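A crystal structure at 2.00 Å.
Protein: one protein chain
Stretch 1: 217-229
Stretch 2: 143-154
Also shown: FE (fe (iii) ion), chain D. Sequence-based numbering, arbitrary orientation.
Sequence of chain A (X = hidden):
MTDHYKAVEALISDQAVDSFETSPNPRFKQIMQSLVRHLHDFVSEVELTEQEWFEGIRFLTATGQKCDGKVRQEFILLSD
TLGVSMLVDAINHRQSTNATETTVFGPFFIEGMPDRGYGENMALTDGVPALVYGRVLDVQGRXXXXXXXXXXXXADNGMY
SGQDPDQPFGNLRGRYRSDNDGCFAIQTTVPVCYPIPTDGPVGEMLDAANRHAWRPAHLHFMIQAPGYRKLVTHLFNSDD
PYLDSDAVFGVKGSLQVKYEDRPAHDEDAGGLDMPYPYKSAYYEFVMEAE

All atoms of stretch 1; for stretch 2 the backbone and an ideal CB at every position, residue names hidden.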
# COMPACT_ATOMS: atom_id res chain seq x y z
N ALA A 217 8.93 27.08 5.89
CA ALA A 217 9.69 27.79 4.85
C ALA A 217 11.08 27.21 4.63
O ALA A 217 11.77 26.85 5.59
CB ALA A 217 9.74 29.31 5.19
N HIS A 218 11.47 27.02 3.37
CA HIS A 218 12.79 26.45 3.08
C HIS A 218 13.34 26.86 1.76
O HIS A 218 12.58 27.20 0.85
CB HIS A 218 12.77 24.93 3.12
CG HIS A 218 11.73 24.30 2.22
ND1 HIS A 218 10.42 24.15 2.60
CD2 HIS A 218 11.82 23.77 0.97
CE1 HIS A 218 9.74 23.57 1.61
NE2 HIS A 218 10.56 23.34 0.61
N LEU A 219 14.66 26.64 1.63
CA LEU A 219 15.33 26.82 0.35
C LEU A 219 15.95 25.45 0.00
O LEU A 219 16.58 24.84 0.88
CB LEU A 219 16.40 27.93 0.50
CG LEU A 219 17.29 28.32 -0.71
CD1 LEU A 219 16.45 28.71 -1.99
CD2 LEU A 219 18.21 29.48 -0.31
N HIS A 220 15.75 24.98 -1.24
CA HIS A 220 16.25 23.66 -1.68
C HIS A 220 17.63 23.85 -2.22
O HIS A 220 17.88 24.84 -2.87
CB HIS A 220 15.41 23.07 -2.80
CG HIS A 220 14.01 22.65 -2.39
ND1 HIS A 220 13.75 21.41 -1.84
CD2 HIS A 220 12.81 23.30 -2.46
CE1 HIS A 220 12.45 21.32 -1.58
NE2 HIS A 220 11.85 22.45 -1.94
N PHE A 221 18.57 22.97 -1.84
CA PHE A 221 19.93 22.96 -2.46
C PHE A 221 20.29 21.57 -3.03
O PHE A 221 20.08 20.53 -2.33
CB PHE A 221 21.01 23.25 -1.42
CG PHE A 221 21.08 24.69 -1.00
CD1 PHE A 221 20.12 25.20 -0.10
CD2 PHE A 221 22.07 25.54 -1.51
CE1 PHE A 221 20.17 26.53 0.30
CE2 PHE A 221 22.14 26.90 -1.08
CZ PHE A 221 21.16 27.39 -0.20
N MET A 222 20.87 21.56 -4.24
CA MET A 222 21.63 20.43 -4.72
C MET A 222 23.03 20.92 -5.05
O MET A 222 23.19 21.79 -5.90
CB MET A 222 20.97 19.83 -5.98
CG MET A 222 21.83 18.59 -6.58
SD MET A 222 20.96 17.93 -7.97
CE MET A 222 20.50 16.38 -7.41
N ILE A 223 24.04 20.39 -4.39
CA ILE A 223 25.41 20.87 -4.53
C ILE A 223 26.26 19.74 -5.09
O ILE A 223 26.19 18.61 -4.60
CB ILE A 223 25.95 21.30 -3.15
CG1 ILE A 223 24.95 22.28 -2.51
CG2 ILE A 223 27.36 21.95 -3.24
CD1 ILE A 223 25.35 22.88 -1.26
N GLN A 224 27.04 20.04 -6.13
CA GLN A 224 27.89 19.06 -6.78
C GLN A 224 29.27 19.66 -6.97
O GLN A 224 29.39 20.86 -7.23
CB GLN A 224 27.31 18.65 -8.15
CG GLN A 224 26.10 17.77 -8.04
CD GLN A 224 25.47 17.55 -9.38
OE1 GLN A 224 24.72 18.38 -9.87
NE2 GLN A 224 25.80 16.46 -9.98
N ALA A 225 30.31 18.84 -6.81
CA ALA A 225 31.66 19.21 -7.17
C ALA A 225 32.52 17.96 -7.46
O ALA A 225 32.34 16.93 -6.82
CB ALA A 225 32.33 20.03 -6.03
N PRO A 226 33.48 18.09 -8.39
CA PRO A 226 34.36 16.96 -8.79
C PRO A 226 35.09 16.45 -7.56
O PRO A 226 35.66 17.23 -6.80
CB PRO A 226 35.34 17.61 -9.80
CG PRO A 226 34.53 18.81 -10.37
CD PRO A 226 33.79 19.34 -9.12
N GLY A 227 35.01 15.15 -7.31
CA GLY A 227 35.69 14.60 -6.16
C GLY A 227 34.77 14.42 -4.98
O GLY A 227 35.16 13.76 -4.03
N TYR A 228 33.57 15.01 -5.02
CA TYR A 228 32.68 14.98 -3.85
C TYR A 228 31.34 14.33 -4.19
O TYR A 228 30.86 14.42 -5.30
CB TYR A 228 32.45 16.41 -3.26
CG TYR A 228 33.70 17.02 -2.80
CD1 TYR A 228 34.54 17.66 -3.70
CD2 TYR A 228 34.11 16.90 -1.49
CE1 TYR A 228 35.73 18.20 -3.31
CE2 TYR A 228 35.32 17.42 -1.08
CZ TYR A 228 36.12 18.06 -1.99
OH TYR A 228 37.32 18.59 -1.60
N ARG A 229 30.72 13.75 -3.19
CA ARG A 229 29.43 13.16 -3.33
C ARG A 229 28.36 14.26 -3.48
O ARG A 229 28.40 15.25 -2.76
CB ARG A 229 29.21 12.34 -2.04
CG ARG A 229 27.77 11.81 -1.85
CD ARG A 229 27.53 11.20 -0.44
NE ARG A 229 26.47 10.17 -0.47
CZ ARG A 229 25.85 9.63 0.60
NH1 ARG A 229 26.12 10.00 1.86
NH2 ARG A 229 24.93 8.68 0.38
N UNK A 143 38.04 25.03 1.63
CA UNK A 143 37.05 25.46 0.68
C UNK A 143 36.99 24.50 -0.50
O UNK A 143 38.03 24.00 -0.97
CB UNK A 143 37.35 26.88 0.21
N UNK A 144 35.78 24.26 -1.00
CA UNK A 144 35.59 23.49 -2.23
C UNK A 144 35.36 24.54 -3.25
O UNK A 144 34.44 25.36 -3.11
CB UNK A 144 34.45 22.48 -2.16
N UNK A 145 36.21 24.54 -4.27
CA UNK A 145 36.23 25.61 -5.24
C UNK A 145 35.45 25.20 -6.47
O UNK A 145 35.62 24.11 -6.96
CB UNK A 145 37.67 25.99 -5.61
N UNK A 146 34.57 26.06 -6.96
CA UNK A 146 33.82 25.74 -8.18
C UNK A 146 32.69 24.72 -7.97
O UNK A 146 32.07 24.22 -8.93
CB UNK A 146 34.79 25.21 -9.24
N UNK A 147 32.33 24.45 -6.72
CA UNK A 147 31.09 23.71 -6.51
C UNK A 147 29.92 24.41 -7.18
O UNK A 147 29.86 25.64 -7.25
CB UNK A 147 30.81 23.54 -5.01
N UNK A 148 28.96 23.64 -7.66
CA UNK A 148 27.78 24.16 -8.28
C UNK A 148 26.58 23.94 -7.30
O UNK A 148 26.38 22.84 -6.85
CB UNK A 148 27.55 23.49 -9.63
N UNK A 149 25.86 25.02 -6.93
CA UNK A 149 24.73 24.97 -6.01
C UNK A 149 23.50 25.28 -6.84
O UNK A 149 23.31 26.44 -7.25
CB UNK A 149 24.89 25.94 -4.84
N UNK A 150 22.67 24.25 -7.08
CA UNK A 150 21.37 24.46 -7.76
C UNK A 150 20.39 24.74 -6.67
O UNK A 150 20.26 23.91 -5.75
CB UNK A 150 20.94 23.26 -8.61
N UNK A 151 19.69 25.86 -6.77
CA UNK A 151 18.77 26.24 -5.66
C UNK A 151 17.41 26.55 -6.22
O UNK A 151 17.31 27.04 -7.34
CB UNK A 151 19.30 27.44 -4.88
N UNK A 152 16.37 26.30 -5.42
CA UNK A 152 15.01 26.63 -5.84
C UNK A 152 14.13 26.81 -4.55
O UNK A 152 14.41 26.23 -3.47
CB UNK A 152 14.45 25.54 -6.76
N UNK A 153 13.11 27.63 -4.67
CA UNK A 153 12.22 27.93 -3.56
C UNK A 153 10.87 28.41 -4.11
O UNK A 153 10.78 28.82 -5.29
CB UNK A 153 12.84 28.98 -2.64
N UNK A 154 9.83 28.36 -3.28
CA UNK A 154 8.50 28.85 -3.71
C UNK A 154 8.48 30.34 -3.74
O UNK A 154 9.31 31.00 -3.10
CB UNK A 154 7.39 28.34 -2.79
FE FE D . 10.09 22.75 -1.22

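Position 143 points its CB away from stretch 1, which therefore sets no rule; the residue is Pro 143.

At 144 the CB points toward stretch 1, its ideal position 4.6 Å from Tyr 228 CE1. The ring and the nearby methyl of Ala 225 ask for a compact apolar group: valine, isoleucine or leucine. Val 144 is deposited, with CG1 3.6 Å from Ala 225 CB and CG2 over a face of the Tyr 228 ring, 4.0 Å from CZ of Tyr 228.

Position 145 turns away, and stretch 1 does not limit the choice; it is Val 145. At 146 the positive phi of 76° favours glycine, and Gly 146 is found.

The CB at 147 lies 3.8 Å from Gln 224 O, so a small residue fits comfortably. Ala 147 sets its CB 4.2 Å from Ile 223 CG2.

From 148 to 152 the backbone runs antiparallel to stretch 1, and side chains alternate between faces. Position 148 shares its face with Gln 224, and its backbone bonds both ways: N of 148 to Gln 224 O at 2.8 Å, Gln 224 N to O of 148 at 3.0 Å. Beta-branched or polar residues would serve. Val 148 is deposited; its side chain comes no closer than 4.0 Å, from CB to Gln 224 O, so the pairing here rests on the backbone.

Position 149 joins the face of Phe 221 and Ile 223, where a branched aliphatic could pack against both. Leu 149 does so: its CD2 is 3.9 Å from Ile 223 CD1 and 4.0 Å from Phe 221 CD2, at the ring's edge.

Position 150 pairs with Met 222 on the other face, with Gln 224 further along. Apolar or polar side chains are both plausible. Asp 150 takes the polar course: a water oxygen lies 2.5 Å from Asp 150 OD2 and 2.9 Å from Met 222 O, linking carboxylate to backbone.

At 151 the CB approaches Leu 219 CD1 and the Phe 221 ring, suiting valine or isoleucine. Val 151 lays CG1 over the ring face, 3.5 Å from Phe 221 CD2.

Position 152 lies beside His 220, whose NE2 binds the iron. A flat aromatic could cover this histidine. Trp 152 stacks its five-membered ring, offset, on the imidazole, planes at 6°, while His 220 CB sits over its six-membered ring, 3.2 Å from CE2 of Trp 152.

At 153, aliphatic or long polar chains could pass Leu 219; Gln 153 brings OE1 within 3.5 Å of Leu 219 CD1.

Position 154 has no direct contact, so stretch 1 leaves the choice open. Thr 154 N donates to a water whose oxygen also lies 2.8 Å from His 218 O.

Stretch 2 (143-154) PVVGAVLDVWQT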
# COMPACT_ATOMS: atom_id res chain seq x y z
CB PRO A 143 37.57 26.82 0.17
CG PRO A 143 38.81 27.13 0.97
CD PRO A 143 39.28 25.84 1.54
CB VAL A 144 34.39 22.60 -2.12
CG1 VAL A 144 34.14 21.89 -3.47
CG2 VAL A 144 34.60 21.61 -0.97
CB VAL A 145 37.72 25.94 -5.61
CG1 VAL A 145 37.78 26.94 -6.78
CG2 VAL A 145 38.43 26.45 -4.30
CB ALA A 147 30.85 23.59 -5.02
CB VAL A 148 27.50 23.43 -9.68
CG1 VAL A 148 26.24 23.82 -10.17
CG2 VAL A 148 28.45 23.93 -10.75
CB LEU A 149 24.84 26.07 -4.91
CG LEU A 149 26.08 25.93 -4.03
CD1 LEU A 149 27.32 26.69 -4.65
CD2 LEU A 149 25.82 26.44 -2.65
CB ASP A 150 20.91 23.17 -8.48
CG ASP A 150 21.72 22.88 -9.76
OD1 ASP A 150 21.86 23.80 -10.58
OD2 ASP A 150 22.23 21.76 -9.90
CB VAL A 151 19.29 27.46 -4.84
CG1 VAL A 151 20.64 27.10 -4.29
CG2 VAL A 151 19.43 28.74 -5.74
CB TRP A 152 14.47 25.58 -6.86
CG TRP A 152 14.24 24.15 -6.37
CD1 TRP A 152 13.02 23.56 -6.04
CD2 TRP A 152 15.26 23.13 -6.13
NE1 TRP A 152 13.25 22.21 -5.66
CE2 TRP A 152 14.59 21.94 -5.71
CE3 TRP A 152 16.67 23.12 -6.27
CZ2 TRP A 152 15.30 20.76 -5.34
CZ3 TRP A 152 17.37 21.96 -5.93
CH2 TRP A 152 16.67 20.79 -5.44
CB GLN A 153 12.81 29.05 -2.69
CG GLN A 153 12.97 30.38 -3.33
CD GLN A 153 13.41 31.46 -2.31
OE1 GLN A 153 14.59 31.63 -2.09
NE2 GLN A 153 12.45 32.14 -1.66
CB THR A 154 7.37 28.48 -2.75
OG1 THR A 154 7.79 28.83 -1.42
CG2 THR A 154 7.02 27.05 -2.82
O HOH W 1 24.20 20.99 -8.51
O HOH W 2 10.53 26.55 -0.99
O HOH W 3 9.74 20.82 -2.02
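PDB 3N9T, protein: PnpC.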